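Local coordinates for Thiol:disulfide interchange protein DsbL (Escherichia coli, PDB 3C7M), which passes its disulfide bond to other proteins and, together with DsbI, forms a redox system that makes an essential disulfide bond in the arylsulfate sulfotransferase AssT, at residues A[64-68]-A[119-123]; A[70-74]-A[135-139]; A[160-164]-A[173-177]. All coordinates share one frame; numbering follows the deposited sequence.

Contact 1. Residues A[64-68]-A[119-123]; sequences YGKQA and AFIKT
Two backbone groups, Trp-111 O and Asp-116 N, hold the phenol OH of Tyr-64, whose ring lies against Phe-120. This grip at the far end fixes where the phenol points and ties the start of helix 65-81 to the chain leading into helix 117-128. The two rings are nearly parallel, their planes 12° apart, but strongly offset, with little ring-over-ring overlap and centroids 4.8 Å apart. Each ring therefore meets the other's methylene: Tyr-64 CB sits 3.5 Å from the Phe-120 centroid and Phe-120 CB 3.8 Å from the Tyr-64 centroid, a reciprocal pair of CH-pi contacts over the faces. Phe-120 reaches across because its CG is anti to the backbone N (chi1 179°), which sends the ring out toward the opposite helix. Phe-120 CD2 comes within 3.7 Å of Gln-67 CB, and Phe-120 CZ lies 3.8 Å from Ala-68 CB. Ala-68 N, near Phe-120 CE2, already donates to Tyr-64 O at 2.9 Å, the bond by which the carbonyl of an N-cap residue opens a helix. Gln-67 meets Ile-121 through its aliphatic part, CG lying 4.0 Å from Ile-121 CD1; a bend at chi2 (76°) turns its amide away. Around the pair, Tyr-100 stacks on Phe-120, while Tyr-27 and Trp-111 meet it edge-to-face. Such an aromatic cluster joining two helices belongs to the helical domain that DsbA-like proteins carry as an insertion in their thioredoxin fold.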
ATOM      1  N   TYR A  64      -4.704  11.732  -9.059  1.00  8.67           N
ATOM      2  CA  TYR A  64      -3.362  11.261  -9.412  1.00  8.69           C
ATOM      3  C   TYR A  64      -3.099   9.814  -9.013  1.00  8.51           C
ATOM      4  O   TYR A  64      -1.951   9.419  -8.812  1.00  8.55           O
ATOM      5  CB  TYR A  64      -2.319  12.184  -8.785  1.00  8.71           C
ATOM      6  CG  TYR A  64      -2.301  13.560  -9.400  1.00  8.58           C
ATOM      7  CD1 TYR A  64      -1.813  13.749 -10.686  1.00  9.29           C
ATOM      8  CD2 TYR A  64      -2.769  14.670  -8.696  1.00  8.35           C
ATOM      9  CE1 TYR A  64      -1.785  15.004 -11.264  1.00  9.49           C
ATOM     10  CE2 TYR A  64      -2.741  15.941  -9.268  1.00  8.55           C
ATOM     11  CZ  TYR A  64      -2.247  16.091 -10.547  1.00  8.50           C
ATOM     12  OH  TYR A  64      -2.207  17.331 -11.142  1.00  9.77           O
ATOM     13  N   GLY A  65      -4.165   9.023  -8.918  1.00  8.38           N
ATOM     14  CA  GLY A  65      -4.037   7.606  -8.565  1.00  8.51           C
ATOM     15  C   GLY A  65      -3.054   6.841  -9.439  1.00  8.87           C
ATOM     16  O   GLY A  65      -2.286   6.018  -8.939  1.00  8.67           O
ATOM     17  N   LYS A  66      -3.068   7.113 -10.741  1.00  8.97           N
ATOM     18  CA  LYS A  66      -2.186   6.416 -11.667  1.00  9.55           C
ATOM     19  C   LYS A  66      -0.720   6.794 -11.415  1.00  8.86           C
ATOM     20  O   LYS A  66       0.147   5.924 -11.337  1.00  9.23           O
ATOM     21  CB  LYS A  66      -2.596   6.702 -13.118  1.00 10.09           C
ATOM     22  CG  LYS A  66      -1.595   6.264 -14.192  1.00 13.83           C
ATOM     23  CD  LYS A  66      -1.395   4.759 -14.219  1.00 17.46           C
ATOM     24  N   GLN A  67      -0.455   8.091 -11.282  1.00  8.51           N
ATOM     25  CA  GLN A  67       0.907   8.567 -11.010  1.00  8.77           C
ATOM     26  C   GLN A  67       1.439   8.058  -9.680  1.00  8.23           C
ATOM     27  O   GLN A  67       2.617   7.685  -9.582  1.00  8.66           O
ATOM     28  CB  GLN A  67       0.968  10.097 -11.057  1.00  8.95           C
ATOM     29  CG  GLN A  67       0.851  10.677 -12.468  1.00 10.00           C
ATOM     30  CD  GLN A  67      -0.556  10.645 -13.013  1.00 10.54           C
ATOM     31  OE1 GLN A  67      -1.542  10.548 -12.270  1.00 10.23           O
ATOM     32  NE2 GLN A  67      -0.661  10.713 -14.337  1.00 14.21           N
ATOM     33  N   ALA A  68       0.589   8.038  -8.652  1.00  7.77           N
ATOM     34  CA  ALA A  68       1.010   7.535  -7.346  1.00  7.33           C
ATOM     35  C   ALA A  68       1.357   6.051  -7.471  1.00  7.19           C
ATOM     36  O   ALA A  68       2.373   5.603  -6.944  1.00  7.51           O
ATOM     37  CB  ALA A  68      -0.097   7.739  -6.315  1.00  7.52           C
ATOM     38  N   ALA A 119       4.226  17.953 -11.326  1.00 10.00           N
ATOM     39  CA  ALA A 119       4.320  18.449  -9.957  1.00  9.81           C
ATOM     40  C   ALA A 119       3.976  17.358  -8.959  1.00  9.63           C
ATOM     41  O   ALA A 119       4.636  17.232  -7.926  1.00  9.93           O
ATOM     42  CB  ALA A 119       3.421  19.637  -9.756  1.00 10.27           C
ATOM     43  N   PHE A 120       2.952  16.560  -9.258  1.00  8.97           N
ATOM     44  CA  PHE A 120       2.609  15.465  -8.355  1.00  8.65           C
ATOM     45  C   PHE A 120       3.769  14.479  -8.239  1.00  8.68           C
ATOM     46  O   PHE A 120       4.182  14.102  -7.141  1.00  8.76           O
ATOM     47  CB  PHE A 120       1.344  14.726  -8.801  1.00  8.86           C
ATOM     48  CG  PHE A 120       0.982  13.582  -7.902  1.00  8.35           C
ATOM     49  CD1 PHE A 120       0.191  13.798  -6.773  1.00  7.75           C
ATOM     50  CD2 PHE A 120       1.450  12.293  -8.159  1.00  8.75           C
ATOM     51  CE1 PHE A 120      -0.144  12.762  -5.912  1.00  9.29           C
ATOM     52  CE2 PHE A 120       1.121  11.237  -7.296  1.00  8.64           C
ATOM     53  CZ  PHE A 120       0.316  11.470  -6.177  1.00  8.76           C
ATOM     54  N   ILE A 121       4.301  14.067  -9.379  1.00  8.43           N
ATOM     55  CA  ILE A 121       5.412  13.117  -9.385  1.00  9.11           C
ATOM     56  C   ILE A 121       6.616  13.689  -8.614  1.00  9.46           C
ATOM     57  O   ILE A 121       7.250  12.975  -7.825  1.00  9.56           O
ATOM     58  CB  ILE A 121       5.765  12.708 -10.827  1.00  9.10           C
ATOM     59  CG1 ILE A 121       4.678  11.779 -11.384  1.00 10.25           C
ATOM     60  CG2 ILE A 121       7.127  12.022 -10.884  1.00  9.67           C
ATOM     61  CD1 ILE A 121       4.677  11.672 -12.905  1.00 12.30           C
ATOM     62  N   LYS A 122       6.899  14.978  -8.823  0.70  9.79           N
ATOM     63  CA  LYS A 122       8.039  15.640  -8.176  0.70 10.36           C
ATOM     64  C   LYS A 122       7.946  15.540  -6.655  0.70  9.74           C
ATOM     65  O   LYS A 122       8.947  15.285  -5.981  0.70  9.96           O
ATOM     66  CB  LYS A 122       8.125  17.114  -8.597  0.70 10.53           C
ATOM     67  CG  LYS A 122       9.342  17.841  -8.046  0.70 12.03           C
ATOM     68  CD  LYS A 122       9.522  19.212  -8.688  0.70 11.97           C
ATOM     69  CE  LYS A 122      10.865  19.834  -8.302  0.70 15.05           C
ATOM     70  NZ  LYS A 122      10.886  20.252  -6.872  0.70 16.86           N
ATOM     71  N   THR A 123       6.744  15.727  -6.114  1.00  9.54           N
ATOM     72  CA  THR A 123       6.553  15.694  -4.670  1.00  9.75           C
ATOM     73  C   THR A 123       7.068  14.374  -4.101  1.00  9.71           C
ATOM     74  O   THR A 123       7.849  14.356  -3.144  1.00 10.17           O
ATOM     75  CB  THR A 123       5.088  15.909  -4.290  1.00  9.89           C
ATOM     76  OG1 THR A 123       4.727  17.263  -4.591  1.00 10.76           O
ATOM     77  CG2 THR A 123       4.882  15.653  -2.798  1.00 10.06           C
TER

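Contact 2. Residues A[70-74]-A[135-139]; sequences EVFAV and FEAAL
Phe-135 and Val-74 carry this crossing of helices 65-81 and 132-139 in the helical domain of the DsbA-like fold; the axes of segments 70-74 and 135-139 come within 9.8 Å and cross at 78°. The Phe-135 ring pushes its CE1 corner against the backbone of the other helix, 3.8 Å from Val-71 CA, with Glu-70 O near the ring plane at the same edge. Its CZ meets Glu-70 CB, and CE1 lies 3.9 Å from Val-71 CG2, the two side chains crossing near a right angle. One turn on, Val-74 splits its two methyls: CG1 touches Ala-138 CB at 3.7 Å, while CG2 lies 3.8 Å from Leu-139 N. Leu-139, its CG anti to the backbone N (chi1 -176°), reaches across the extended Glu-70 at a slant: CD1 rests 3.8 Å from Glu-70 CB and Leu-139 CD2 3.8 Å from Glu-70 OE2, a van der Waals contact with no hydrogen bond between the segments. Further out, Met-130 touches both Val-74 and Phe-135, Ile-121 and Leu-125 of helix 117-128 pack on Phe-135, and Val-144 touches Val-74. The amide N of Leu-139 that Val-74 CG2 approaches is spent within its own helix, donating to Phe-135 O at 2.9 Å.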
ATOM      1  N   GLU A  70       2.482   4.502 -10.117  1.00  7.44           N
ATOM      2  CA  GLU A  70       3.771   4.431 -10.815  1.00  8.16           C
ATOM      3  C   GLU A  70       4.933   4.716  -9.879  1.00  7.76           C
ATOM      4  O   GLU A  70       5.915   3.968  -9.844  1.00  7.57           O
ATOM      5  CB  GLU A  70       3.806   5.409 -11.983  1.00  8.63           C
ATOM      6  CG  GLU A  70       2.811   5.076 -13.085  1.00 10.72           C
ATOM      7  CD  GLU A  70       2.820   6.097 -14.210  1.00 16.12           C
ATOM      8  OE1 GLU A  70       3.099   7.290 -13.946  1.00 17.90           O
ATOM      9  OE2 GLU A  70       2.545   5.701 -15.365  1.00 19.86           O
ATOM     10  N   VAL A  71       4.817   5.791  -9.105  1.00  7.69           N
ATOM     11  CA  VAL A  71       5.896   6.163  -8.189  1.00  7.54           C
ATOM     12  C   VAL A  71       6.109   5.046  -7.166  1.00  7.60           C
ATOM     13  O   VAL A  71       7.236   4.606  -6.943  1.00  8.17           O
ATOM     14  CB  VAL A  71       5.612   7.525  -7.509  1.00  7.47           C
ATOM     15  CG1 VAL A  71       6.588   7.783  -6.375  1.00  8.48           C
ATOM     16  CG2 VAL A  71       5.672   8.662  -8.544  1.00  9.18           C
ATOM     17  N   PHE A  72       5.022   4.567  -6.567  1.00  7.83           N
ATOM     18  CA  PHE A  72       5.136   3.521  -5.552  1.00  7.35           C
ATOM     19  C   PHE A  72       5.674   2.208  -6.113  1.00  7.89           C
ATOM     20  O   PHE A  72       6.487   1.563  -5.458  1.00  8.58           O
ATOM     21  CB  PHE A  72       3.803   3.272  -4.842  1.00  7.60           C
ATOM     22  CG  PHE A  72       3.275   4.455  -4.063  1.00  6.97           C
ATOM     23  CD1 PHE A  72       4.134   5.363  -3.428  1.00  7.35           C
ATOM     24  CD2 PHE A  72       1.902   4.627  -3.927  1.00  7.63           C
ATOM     25  CE1 PHE A  72       3.621   6.444  -2.707  1.00  7.57           C
ATOM     26  CE2 PHE A  72       1.381   5.702  -3.200  1.00  8.46           C
ATOM     27  CZ  PHE A  72       2.236   6.603  -2.582  1.00  7.18           C
ATOM     28  N   ALA A  73       5.232   1.823  -7.315  1.00  7.92           N
ATOM     29  CA  ALA A  73       5.717   0.588  -7.943  1.00  8.01           C
ATOM     30  C   ALA A  73       7.215   0.675  -8.201  1.00  8.69           C
ATOM     31  O   ALA A  73       7.961  -0.280  -7.955  1.00  9.05           O
ATOM     32  CB  ALA A  73       4.963   0.291  -9.241  1.00  8.76           C
ATOM     33  N   VAL A  74       7.661   1.828  -8.686  1.00  8.45           N
ATOM     34  CA  VAL A  74       9.095   2.021  -8.926  1.00  8.42           C
ATOM     35  C   VAL A  74       9.869   1.911  -7.612  1.00  8.86           C
ATOM     36  O   VAL A  74      10.851   1.170  -7.515  1.00  9.67           O
ATOM     37  CB  VAL A  74       9.378   3.360  -9.637  1.00  8.37           C
ATOM     38  CG1 VAL A  74      10.851   3.753  -9.498  1.00  7.91           C
ATOM     39  CG2 VAL A  74       8.978   3.261 -11.110  1.00  8.06           C
ATOM     40  N   PHE A 135      13.420   7.747 -12.415  1.00 11.81           N
ATOM     41  CA  PHE A 135      12.044   7.262 -12.334  1.00 11.62           C
ATOM     42  C   PHE A 135      11.524   6.830 -13.709  1.00 12.27           C
ATOM     43  O   PHE A 135      10.936   5.752 -13.858  1.00 12.37           O
ATOM     44  CB  PHE A 135      11.147   8.346 -11.727  1.00 11.04           C
ATOM     45  CG  PHE A 135       9.679   8.119 -11.946  1.00  9.77           C
ATOM     46  CD1 PHE A 135       9.007   7.112 -11.257  1.00  9.62           C
ATOM     47  CD2 PHE A 135       8.962   8.911 -12.846  1.00  9.76           C
ATOM     48  CE1 PHE A 135       7.641   6.896 -11.458  1.00  9.34           C
ATOM     49  CE2 PHE A 135       7.596   8.700 -13.055  1.00 10.52           C
ATOM     50  CZ  PHE A 135       6.940   7.684 -12.355  1.00 10.20           C
ATOM     51  N   GLU A 136      11.750   7.663 -14.720  1.00 12.61           N
ATOM     52  CA  GLU A 136      11.240   7.360 -16.052  1.00 13.72           C
ATOM     53  C   GLU A 136      11.854   6.076 -16.612  1.00 13.76           C
ATOM     54  O   GLU A 136      11.151   5.247 -17.193  1.00 14.18           O
ATOM     55  CB  GLU A 136      11.436   8.551 -16.990  1.00 13.96           C
ATOM     56  CG  GLU A 136      10.525   9.720 -16.633  1.00 16.48           C
ATOM     57  CD  GLU A 136      10.813  10.982 -17.427  1.00 20.14           C
ATOM     58  OE1 GLU A 136      11.728  10.969 -18.285  1.00 23.12           O
ATOM     59  OE2 GLU A 136      10.123  11.997 -17.187  1.00 20.92           O
ATOM     60  N   ALA A 137      13.155   5.905 -16.398  1.00 13.95           N
ATOM     61  CA  ALA A 137      13.856   4.688 -16.802  1.00 14.23           C
ATOM     62  C   ALA A 137      13.315   3.458 -16.069  1.00 14.39           C
ATOM     63  O   ALA A 137      13.058   2.427 -16.689  1.00 14.68           O
ATOM     64  CB  ALA A 137      15.355   4.840 -16.562  1.00 14.39           C
ATOM     65  N   ALA A 138      13.125   3.584 -14.755  1.00 14.06           N
ATOM     66  CA  ALA A 138      12.697   2.462 -13.912  1.00 14.10           C
ATOM     67  C   ALA A 138      11.271   2.013 -14.214  1.00 14.18           C
ATOM     68  O   ALA A 138      10.946   0.827 -14.113  1.00 13.77           O
ATOM     69  CB  ALA A 138      12.832   2.827 -12.440  1.00 13.89           C
ATOM     70  N   LEU A 139      10.429   2.968 -14.591  1.00 14.59           N
ATOM     71  CA  LEU A 139       9.034   2.695 -14.886  1.00 15.44           C
ATOM     72  C   LEU A 139       8.891   1.757 -16.089  1.00 16.21           C
ATOM     73  O   LEU A 139       7.923   1.009 -16.176  1.00 16.84           O
ATOM     74  CB  LEU A 139       8.288   4.014 -15.110  1.00 15.49           C
ATOM     75  CG  LEU A 139       6.780   3.993 -15.355  1.00 15.26           C
ATOM     76  CD1 LEU A 139       6.040   3.343 -14.196  1.00 15.01           C
ATOM     77  CD2 LEU A 139       6.289   5.405 -15.593  1.00 15.34           C
TER

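Contact 3. Residues A[160-164]-A[173-177]; sequences IQGVP and LIYTK
Ile-160 lays its CB 3.7 Å from Leu-173 CD2, the two side chains running antiparallel past one another, with Met-8 and Leu-10 touching both. Gln-161 follows with CG wedged between its own backbone N and carbonyl carbon (chi1 53°) and a second bend at chi2, a fold that sets the amide between the two segments. Its CG packs 3.8 Å from Tyr-175 CD1. OE1 accepts from Thr-176 N at 2.9 Å, a fairly straight bond (160° at the hydrogen) whose donor sits above the carbonyl plane, and also from a water at 2.7 Å that in turn accepts from Lys-177 N. At the other end of the amide, NE2 donates to Pro-164 O at 3.2 Å. Gly-162, with positive phi, then leads the chain from the helix into the cis-proline loop characteristic of thioredoxin folds, which lies beside the redox-active cysteines: Val-163 touches Cys-29 and Cys-32. The peptide bond before Pro-164 is cis, and the proline ring packs on Phe-31 and Cys-32. Pro-164 O takes a second bond from Thr-176 OG1 at 2.8 Å, and the two donors, Gln-161 NE2 and Thr-176 OG1, approach from opposite faces of the carbonyl plane. Pro-164 CG also meets Thr-176 CG2 at 4.0 Å.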
ATOM      1  N   ILE A 160     -15.437  -4.101  -1.124  1.00 16.35           N
ATOM      2  CA  ILE A 160     -16.035  -4.820  -0.005  1.00 16.84           C
ATOM      3  C   ILE A 160     -16.237  -3.912   1.203  1.00 16.38           C
ATOM      4  O   ILE A 160     -17.354  -3.800   1.719  1.00 16.96           O
ATOM      5  CB  ILE A 160     -15.215  -6.072   0.346  1.00 17.17           C
ATOM      6  CG1 ILE A 160     -15.322  -7.076  -0.795  1.00 18.91           C
ATOM      7  CG2 ILE A 160     -15.722  -6.708   1.637  1.00 18.11           C
ATOM      8  CD1 ILE A 160     -14.022  -7.584  -1.284  1.00 20.49           C
ATOM      9  N   GLN A 161     -15.168  -3.251   1.643  1.00 15.13           N
ATOM     10  CA  GLN A 161     -15.261  -2.375   2.811  1.00 14.47           C
ATOM     11  C   GLN A 161     -14.328  -1.166   2.718  1.00 14.21           C
ATOM     12  O   GLN A 161     -13.926  -0.591   3.731  1.00 14.31           O
ATOM     13  CB  GLN A 161     -15.050  -3.178   4.109  1.00 14.28           C
ATOM     14  CG  GLN A 161     -13.773  -4.029   4.147  1.00 14.96           C
ATOM     15  CD  GLN A 161     -12.609  -3.284   4.757  1.00 15.57           C
ATOM     16  OE1 GLN A 161     -12.649  -2.901   5.931  1.00 16.61           O
ATOM     17  NE2 GLN A 161     -11.565  -3.064   3.966  1.00 13.94           N
ATOM     18  N   GLY A 162     -14.016  -0.770   1.485  1.00 13.46           N
ATOM     19  CA  GLY A 162     -13.213   0.419   1.232  1.00 13.26           C
ATOM     20  C   GLY A 162     -11.729   0.174   1.392  1.00 12.93           C
ATOM     21  O   GLY A 162     -11.267  -0.966   1.370  1.00 13.03           O
ATOM     22  N   VAL A 163     -10.984   1.262   1.536  1.00 12.81           N
ATOM     23  CA  VAL A 163      -9.570   1.188   1.884  1.00 12.54           C
ATOM     24  C   VAL A 163      -9.343   1.888   3.229  1.00 12.02           C
ATOM     25  O   VAL A 163     -10.088   2.806   3.581  1.00 12.38           O
ATOM     26  CB  VAL A 163      -8.651   1.772   0.770  1.00 12.20           C
ATOM     27  CG1 VAL A 163      -8.609   0.839  -0.434  1.00 12.84           C
ATOM     28  CG2 VAL A 163      -9.094   3.176   0.357  1.00 13.29           C
ATOM     29  N   PRO A 164      -8.327   1.458   3.994  1.00 11.50           N
ATOM     30  CA  PRO A 164      -7.389   0.381   3.693  1.00 10.97           C
ATOM     31  C   PRO A 164      -8.043  -0.993   3.729  1.00 10.60           C
ATOM     32  O   PRO A 164      -9.043  -1.194   4.432  1.00 11.18           O
ATOM     33  CB  PRO A 164      -6.354   0.489   4.813  1.00 10.70           C
ATOM     34  CG  PRO A 164      -7.091   1.138   5.941  1.00 12.01           C
ATOM     35  CD  PRO A 164      -8.046   2.085   5.297  1.00 11.97           C
ATOM     36  N   LEU A 173      -9.867 -11.029   4.074  1.00 10.69           N
ATOM     37  CA  LEU A 173      -9.908  -9.582   4.190  1.00 10.86           C
ATOM     38  C   LEU A 173     -10.347  -9.163   5.590  1.00 11.22           C
ATOM     39  O   LEU A 173     -11.472  -9.444   6.026  1.00 11.26           O
ATOM     40  CB  LEU A 173     -10.845  -8.987   3.128  1.00 10.65           C
ATOM     41  CG  LEU A 173     -11.179  -7.488   3.188  1.00 10.76           C
ATOM     42  CD1 LEU A 173      -9.942  -6.615   3.243  1.00 12.42           C
ATOM     43  CD2 LEU A 173     -12.021  -7.084   1.987  1.00 11.90           C
ATOM     44  N   ILE A 174      -9.459  -8.478   6.300  1.00 11.04           N
ATOM     45  CA  ILE A 174      -9.817  -7.961   7.613  1.00 11.38           C
ATOM     46  C   ILE A 174     -10.816  -6.808   7.481  1.00 11.77           C
ATOM     47  O   ILE A 174     -10.722  -6.009   6.551  1.00 12.04           O
ATOM     48  CB  ILE A 174      -8.558  -7.523   8.388  1.00 11.22           C
ATOM     49  CG1 ILE A 174      -7.661  -8.750   8.619  1.00 10.86           C
ATOM     50  CG2 ILE A 174      -8.927  -6.810   9.705  1.00 11.95           C
ATOM     51  CD1 ILE A 174      -6.266  -8.436   9.138  1.00 12.22           C
ATOM     52  N   TYR A 175     -11.797  -6.741   8.380  1.00 12.13           N
ATOM     53  CA  TYR A 175     -12.656  -5.567   8.438  1.00 12.88           C
ATOM     54  C   TYR A 175     -11.942  -4.472   9.225  1.00 13.14           C
ATOM     55  O   TYR A 175     -11.748  -4.587  10.443  1.00 13.10           O
ATOM     56  CB  TYR A 175     -14.025  -5.886   9.069  1.00 13.43           C
ATOM     57  CG  TYR A 175     -14.988  -6.566   8.115  1.00 14.06           C
ATOM     58  CD1 TYR A 175     -15.509  -5.879   7.017  1.00 14.99           C
ATOM     59  CD2 TYR A 175     -15.373  -7.892   8.304  1.00 15.51           C
ATOM     60  CE1 TYR A 175     -16.386  -6.495   6.133  1.00 14.84           C
ATOM     61  CE2 TYR A 175     -16.256  -8.518   7.427  1.00 15.22           C
ATOM     62  CZ  TYR A 175     -16.750  -7.814   6.341  1.00 15.23           C
ATOM     63  OH  TYR A 175     -17.621  -8.441   5.471  1.00 16.02           O
ATOM     64  N   THR A 176     -11.547  -3.413   8.524  1.00 13.54           N
ATOM     65  CA  THR A 176     -10.805  -2.312   9.133  1.00 14.08           C
ATOM     66  C   THR A 176     -11.468  -1.743  10.392  1.00 14.70           C
ATOM     67  O   THR A 176     -10.791  -1.456  11.376  1.00 14.72           O
ATOM     68  CB  THR A 176     -10.505  -1.211   8.089  1.00 14.14           C
ATOM     69  OG1 THR A 176      -9.678  -1.770   7.065  1.00 14.79           O
ATOM     70  CG2 THR A 176      -9.799  -0.009   8.717  1.00 14.58           C
ATOM     71  N   LYS A 177     -12.793  -1.634  10.373  1.00 14.88           N
ATOM     72  CA  LYS A 177     -13.543  -1.071  11.507  1.00 16.07           C
ATOM     73  C   LYS A 177     -13.470  -1.918  12.779  1.00 15.89           C
ATOM     74  O   LYS A 177     -13.777  -1.421  13.866  1.00 16.34           O
ATOM     75  CB  LYS A 177     -15.008  -0.818  11.118  1.00 16.17           C
ATOM     76  CG  LYS A 177     -15.812  -2.060  10.769  0.80 17.28           C
ATOM     77  CD  LYS A 177     -17.282  -1.715  10.546  0.80 17.97           C
ATOM     78  CE  LYS A 177     -18.040  -2.912  10.002  0.80 20.39           C
ATOM     79  NZ  LYS A 177     -19.378  -2.530   9.473  0.80 22.40           N
TER
HETATM   80  O   HOH W   1     -14.255  -1.987   7.875  1.00 18.70           O

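In the fold
Contacts 1 and 2 share helix 65-81 and lie on the same side of the molecule, their centres about 11 Å apart; they meet where Ile-121 CG2 touches Phe-135 CE2 at 4.0 Å, so helices 117-128 and 132-139 pack on one helix. Neither has a hydrogen bond across it: contact 1 is a buried, aromatic junction, contact 2 a partly buried crossing in which one aromatic ring packs among aliphatic groups. Contact 3, also partly buried, has its centre about 25 and 27 Å from those of contacts 1 and 2 in the thioredoxin-like part, not a helix-helix contact. There polar bonds join a helix end and the cis-proline loop to the residues leaving strand 172-174, near the redox cysteines.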